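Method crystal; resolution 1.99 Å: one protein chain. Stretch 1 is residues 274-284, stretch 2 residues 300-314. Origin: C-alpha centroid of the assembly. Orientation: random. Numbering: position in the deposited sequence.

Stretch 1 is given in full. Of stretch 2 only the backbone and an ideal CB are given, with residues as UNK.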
# COMPACT_ATOMS: atom_id res chain seq x y z
N ALA A 274 8.51 4.53 10.58
CA ALA A 274 9.49 3.56 10.10
C ALA A 274 10.91 3.96 10.49
O ALA A 274 11.74 3.10 10.81
CB ALA A 274 9.37 3.41 8.59
N CYS A 275 11.22 5.26 10.45
CA CYS A 275 12.58 5.70 10.76
C CYS A 275 12.90 5.48 12.24
O CYS A 275 14.05 5.15 12.57
CB CYS A 275 12.76 7.16 10.35
SG CYS A 275 12.70 7.42 8.52
N ARG A 276 11.92 5.63 13.12
CA ARG A 276 12.15 5.33 14.53
C ARG A 276 12.22 3.82 14.77
O ARG A 276 13.07 3.35 15.53
CB ARG A 276 11.06 5.94 15.40
CG ARG A 276 11.12 7.46 15.51
CD ARG A 276 10.01 7.95 16.41
NE ARG A 276 9.96 9.40 16.52
CZ ARG A 276 9.10 10.05 17.29
NH1 ARG A 276 8.22 9.37 18.02
NH2 ARG A 276 9.11 11.38 17.33
N ILE A 277 11.32 3.06 14.14
CA ILE A 277 11.31 1.61 14.33
C ILE A 277 12.64 1.01 13.91
O ILE A 277 13.24 0.21 14.64
CB ILE A 277 10.13 0.97 13.57
CG1 ILE A 277 8.83 1.24 14.31
CG2 ILE A 277 10.33 -0.54 13.46
CD1 ILE A 277 7.68 1.42 13.41
N ALA A 278 13.14 1.40 12.73
CA ALA A 278 14.46 0.95 12.31
C ALA A 278 15.53 1.42 13.28
O ALA A 278 16.45 0.67 13.62
CB ALA A 278 14.77 1.45 10.90
N ALA A 279 15.43 2.68 13.73
CA ALA A 279 16.38 3.19 14.71
C ALA A 279 16.39 2.31 15.96
O ALA A 279 17.46 2.01 16.50
CB ALA A 279 16.04 4.63 15.07
N LYS A 280 15.21 1.88 16.42
CA LYS A 280 15.17 1.02 17.60
C LYS A 280 15.80 -0.33 17.32
O LYS A 280 16.61 -0.83 18.12
CB LYS A 280 13.73 0.84 18.09
CG LYS A 280 13.64 0.12 19.42
CD LYS A 280 12.20 -0.06 19.90
CE LYS A 280 12.16 -0.89 21.19
NZ LYS A 280 10.79 -1.06 21.75
N ILE A 281 15.46 -0.93 16.17
CA ILE A 281 16.07 -2.20 15.78
C ILE A 281 17.60 -2.09 15.74
O ILE A 281 18.30 -2.93 16.30
CB ILE A 281 15.49 -2.67 14.43
CG1 ILE A 281 14.07 -3.17 14.64
CG2 ILE A 281 16.34 -3.79 13.83
CD1 ILE A 281 13.30 -3.40 13.34
N ALA A 282 18.13 -1.04 15.10
CA ALA A 282 19.58 -0.91 15.00
C ALA A 282 20.24 -0.71 16.36
O ALA A 282 21.37 -1.16 16.57
CB ALA A 282 19.96 0.25 14.09
N ALA A 283 19.57 -0.01 17.27
CA ALA A 283 20.15 0.17 18.59
C ALA A 283 20.20 -1.15 19.35
O ALA A 283 21.18 -1.43 20.06
CB ALA A 283 19.35 1.22 19.36
N GLU A 284 19.18 -1.98 19.19
CA GLU A 284 19.17 -3.28 19.85
C GLU A 284 20.26 -4.19 19.30
O GLU A 284 20.85 -4.98 20.04
CB GLU A 284 17.79 -3.93 19.73
CG GLU A 284 16.81 -3.46 20.81
CD GLU A 284 15.34 -3.68 20.46
OE1 GLU A 284 15.04 -4.24 19.38
OE2 GLU A 284 14.47 -3.28 21.27
N UNK A 300 16.56 5.87 3.01
CA UNK A 300 15.70 6.93 2.52
C UNK A 300 15.05 7.81 3.57
O UNK A 300 14.11 8.53 3.24
CB UNK A 300 14.60 6.31 1.66
N UNK A 301 15.50 7.77 4.82
CA UNK A 301 15.04 8.75 5.79
C UNK A 301 15.66 10.09 5.46
O UNK A 301 16.84 10.17 5.10
CB UNK A 301 15.39 8.32 7.22
N UNK A 302 14.87 11.16 5.58
CA UNK A 302 15.40 12.51 5.46
C UNK A 302 16.43 12.76 6.56
O UNK A 302 16.64 11.91 7.44
CB UNK A 302 14.27 13.54 5.53
N UNK A 303 17.07 13.93 6.54
CA UNK A 303 17.89 14.30 7.68
C UNK A 303 17.01 14.68 8.87
O UNK A 303 17.40 14.44 10.02
CB UNK A 303 18.82 15.45 7.31
N UNK A 304 15.84 15.26 8.61
CA UNK A 304 14.88 15.54 9.67
C UNK A 304 14.48 14.27 10.40
O UNK A 304 14.41 14.24 11.63
CB UNK A 304 13.64 16.23 9.10
N UNK A 305 14.19 13.21 9.64
CA UNK A 305 13.65 12.00 10.22
C UNK A 305 14.73 11.23 10.98
O UNK A 305 14.49 10.75 12.09
CB UNK A 305 13.03 11.12 9.13
N UNK A 306 15.93 11.13 10.40
CA UNK A 306 17.01 10.39 11.06
C UNK A 306 17.43 11.06 12.36
O UNK A 306 17.47 10.42 13.41
CB UNK A 306 18.22 10.26 10.13
N UNK A 307 17.73 12.36 12.30
CA UNK A 307 18.03 13.11 13.52
C UNK A 307 16.93 12.93 14.56
O UNK A 307 17.20 12.73 15.74
CB UNK A 307 18.21 14.60 13.20
N UNK A 308 15.67 12.97 14.12
CA UNK A 308 14.56 12.78 15.05
C UNK A 308 14.56 11.37 15.64
O UNK A 308 14.19 11.19 16.80
CB UNK A 308 13.23 13.05 14.35
N UNK A 309 14.93 10.37 14.85
CA UNK A 309 14.88 8.99 15.33
C UNK A 309 15.97 8.72 16.36
O UNK A 309 15.73 8.02 17.35
CB UNK A 309 15.02 8.02 14.16
N UNK A 310 17.17 9.27 16.15
CA UNK A 310 18.25 9.06 17.13
C UNK A 310 18.01 9.91 18.37
O UNK A 310 18.16 9.43 19.50
CB UNK A 310 19.61 9.39 16.52
N UNK A 311 17.62 11.18 18.20
CA UNK A 311 17.18 11.99 19.33
C UNK A 311 16.05 11.31 20.08
O UNK A 311 15.97 11.41 21.31
CB UNK A 311 16.74 13.38 18.86
N UNK A 312 15.17 10.59 19.36
CA UNK A 312 14.08 9.86 20.01
C UNK A 312 14.59 8.71 20.87
O UNK A 312 14.04 8.46 21.95
CB UNK A 312 13.11 9.32 18.96
N UNK A 313 15.62 7.99 20.41
CA UNK A 313 16.18 6.92 21.23
C UNK A 313 16.77 7.46 22.52
O UNK A 313 16.61 6.86 23.59
CB UNK A 313 17.25 6.15 20.45
N UNK A 314 17.47 8.60 22.44
CA UNK A 314 18.07 9.19 23.63
C UNK A 314 17.06 9.93 24.50
O UNK A 314 17.31 10.08 25.71
CB UNK A 314 19.19 10.15 23.22

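Position 300 has phi/psi of 66/14, and its ideal CB has nothing of stretch 1 within 5.5 Å. Positive phi by itself favours glycine, though asparagine or aspartate could follow; the residue is Gly300.

At position 301 CA-to-CB points toward stretch 1, and the ideal CB lies 3.1 Å from Cys275 SG. That is too tight for an ordinary nonbonded contact but natural for a covalent one, so cysteine stands out. Cys301 (chi1 m) forms the disulfide, its SG 2.1 Å from Cys275 SG with chi3 of -112°.

Position 302 immediately precedes the helix and points sideways into open space. Serine, threonine, aspartate or asparagine would suit an N-cap. Ser302 OG accepts from the backbone N of position 305 at 2.8 Å.

Positions 303 and 304 begin the helix out of reach of stretch 1. Polar or acidic residues fit a helix N-terminus; they are Glu303 and Asp304.

The CB of position 305 points sideways, 3.8 Å from Cys275 SG. Many side chains could pack there, and a carboxylate could also reach back to the cap. Glu305 does both: its CB touches the sulfur, and its OE1 accepts from Ser302 N at 2.9 Å.

Positions 306 (away) and 307 (out of reach) would take nearly any helix-compatible residue; they hold Ala306 and Arg307.

At 308 the ideal CB points sideways, 5.4 Å from Arg276 NH2. An acid, or a neutral acceptor, is indicated. Asp308 (chi1 t) brings its end nearer: OD2 accepts from Arg276 NE at 3.0 Å and 163°, within a salt bridge.

Position 309 has the nearest CA pairing, 4.6 Å between its CA and Arg276 CA. Its ideal CB is 3.4 Å from Cys275 O and 3.7 Å from Ala279 CB, leaving little room, so a small residue is expected. Ala309 packs its methyl there.

Positions 310 (away) and 311 (out of reach) are equally free, apolar or polar: Val310, and Glu311, salt-bridged to Arg307.

At 312 CB points toward stretch 1, 4.0 Å from Arg276 NE. An aromatic could cover the extended arginine, while an acid could pair with it. Tyr312 takes the first course: guanidinium and ring stack at 11°, centres 4.3 Å apart, and Arg276 CD sits over the ring face.

Position 313 also points toward stretch 1, its CB 5.5 Å from Ala283 CB, a gap suited to a branched or long apolar chain. Leu313 (m, t) fills it, CD1 3.7 Å from Ala283 CB and CD2 3.9 Å from Lys280 CA.

Position 314, out of reach, suits any polar residue: Arg314.

Stretch 2, residues 300-314: GCSEDEARDAVEYLR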
# COMPACT_ATOMS: atom_id res chain seq x y z
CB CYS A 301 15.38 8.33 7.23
SG CYS A 301 14.54 6.82 7.83
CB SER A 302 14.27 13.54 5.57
OG SER A 302 13.68 13.51 6.86
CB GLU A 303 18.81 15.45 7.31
CG GLU A 303 20.07 15.51 8.13
CD GLU A 303 21.18 16.21 7.40
OE1 GLU A 303 22.25 15.58 7.19
OE2 GLU A 303 20.99 17.38 7.02
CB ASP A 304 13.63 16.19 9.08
CG ASP A 304 13.70 17.71 9.07
OD1 ASP A 304 14.59 18.27 9.74
OD2 ASP A 304 12.83 18.32 8.41
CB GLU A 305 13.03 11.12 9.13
CG GLU A 305 11.68 11.61 8.59
CD GLU A 305 11.25 10.89 7.30
OE1 GLU A 305 12.13 10.56 6.48
OE2 GLU A 305 10.04 10.67 7.11
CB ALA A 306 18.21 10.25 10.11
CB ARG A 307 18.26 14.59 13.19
CG ARG A 307 18.02 15.59 14.33
CD ARG A 307 16.61 16.20 14.23
NE ARG A 307 16.13 16.70 15.52
CZ ARG A 307 14.85 16.92 15.81
NH1 ARG A 307 13.91 16.66 14.90
NH2 ARG A 307 14.50 17.38 17.00
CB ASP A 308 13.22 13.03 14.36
CG ASP A 308 12.05 12.57 15.22
OD1 ASP A 308 11.68 13.31 16.14
OD2 ASP A 308 11.55 11.45 15.00
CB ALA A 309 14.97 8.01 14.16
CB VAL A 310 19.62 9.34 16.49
CG1 VAL A 310 19.92 8.30 15.44
CG2 VAL A 310 19.68 10.73 15.88
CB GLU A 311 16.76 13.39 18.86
CG GLU A 311 17.93 14.34 18.62
CD GLU A 311 17.49 15.72 18.13
OE1 GLU A 311 18.36 16.49 17.66
OE2 GLU A 311 16.28 16.04 18.22
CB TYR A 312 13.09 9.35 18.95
CG TYR A 312 12.08 8.36 19.49
CD1 TYR A 312 10.95 8.79 20.16
CD2 TYR A 312 12.25 6.99 19.32
CE1 TYR A 312 10.01 7.89 20.65
CE2 TYR A 312 11.32 6.08 19.81
CZ TYR A 312 10.21 6.54 20.47
OH TYR A 312 9.28 5.65 20.96
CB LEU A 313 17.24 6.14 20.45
CG LEU A 313 16.80 5.25 19.27
CD1 LEU A 313 18.03 4.62 18.60
CD2 LEU A 313 15.82 4.18 19.71
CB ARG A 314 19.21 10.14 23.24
CG ARG A 314 18.74 11.45 22.68
CD ARG A 314 19.84 12.49 22.64
NE ARG A 314 20.56 12.47 21.37
CZ ARG A 314 21.75 11.91 21.19
NH1 ARG A 314 22.37 11.33 22.22
NH2 ARG A 314 22.33 11.94 20.00
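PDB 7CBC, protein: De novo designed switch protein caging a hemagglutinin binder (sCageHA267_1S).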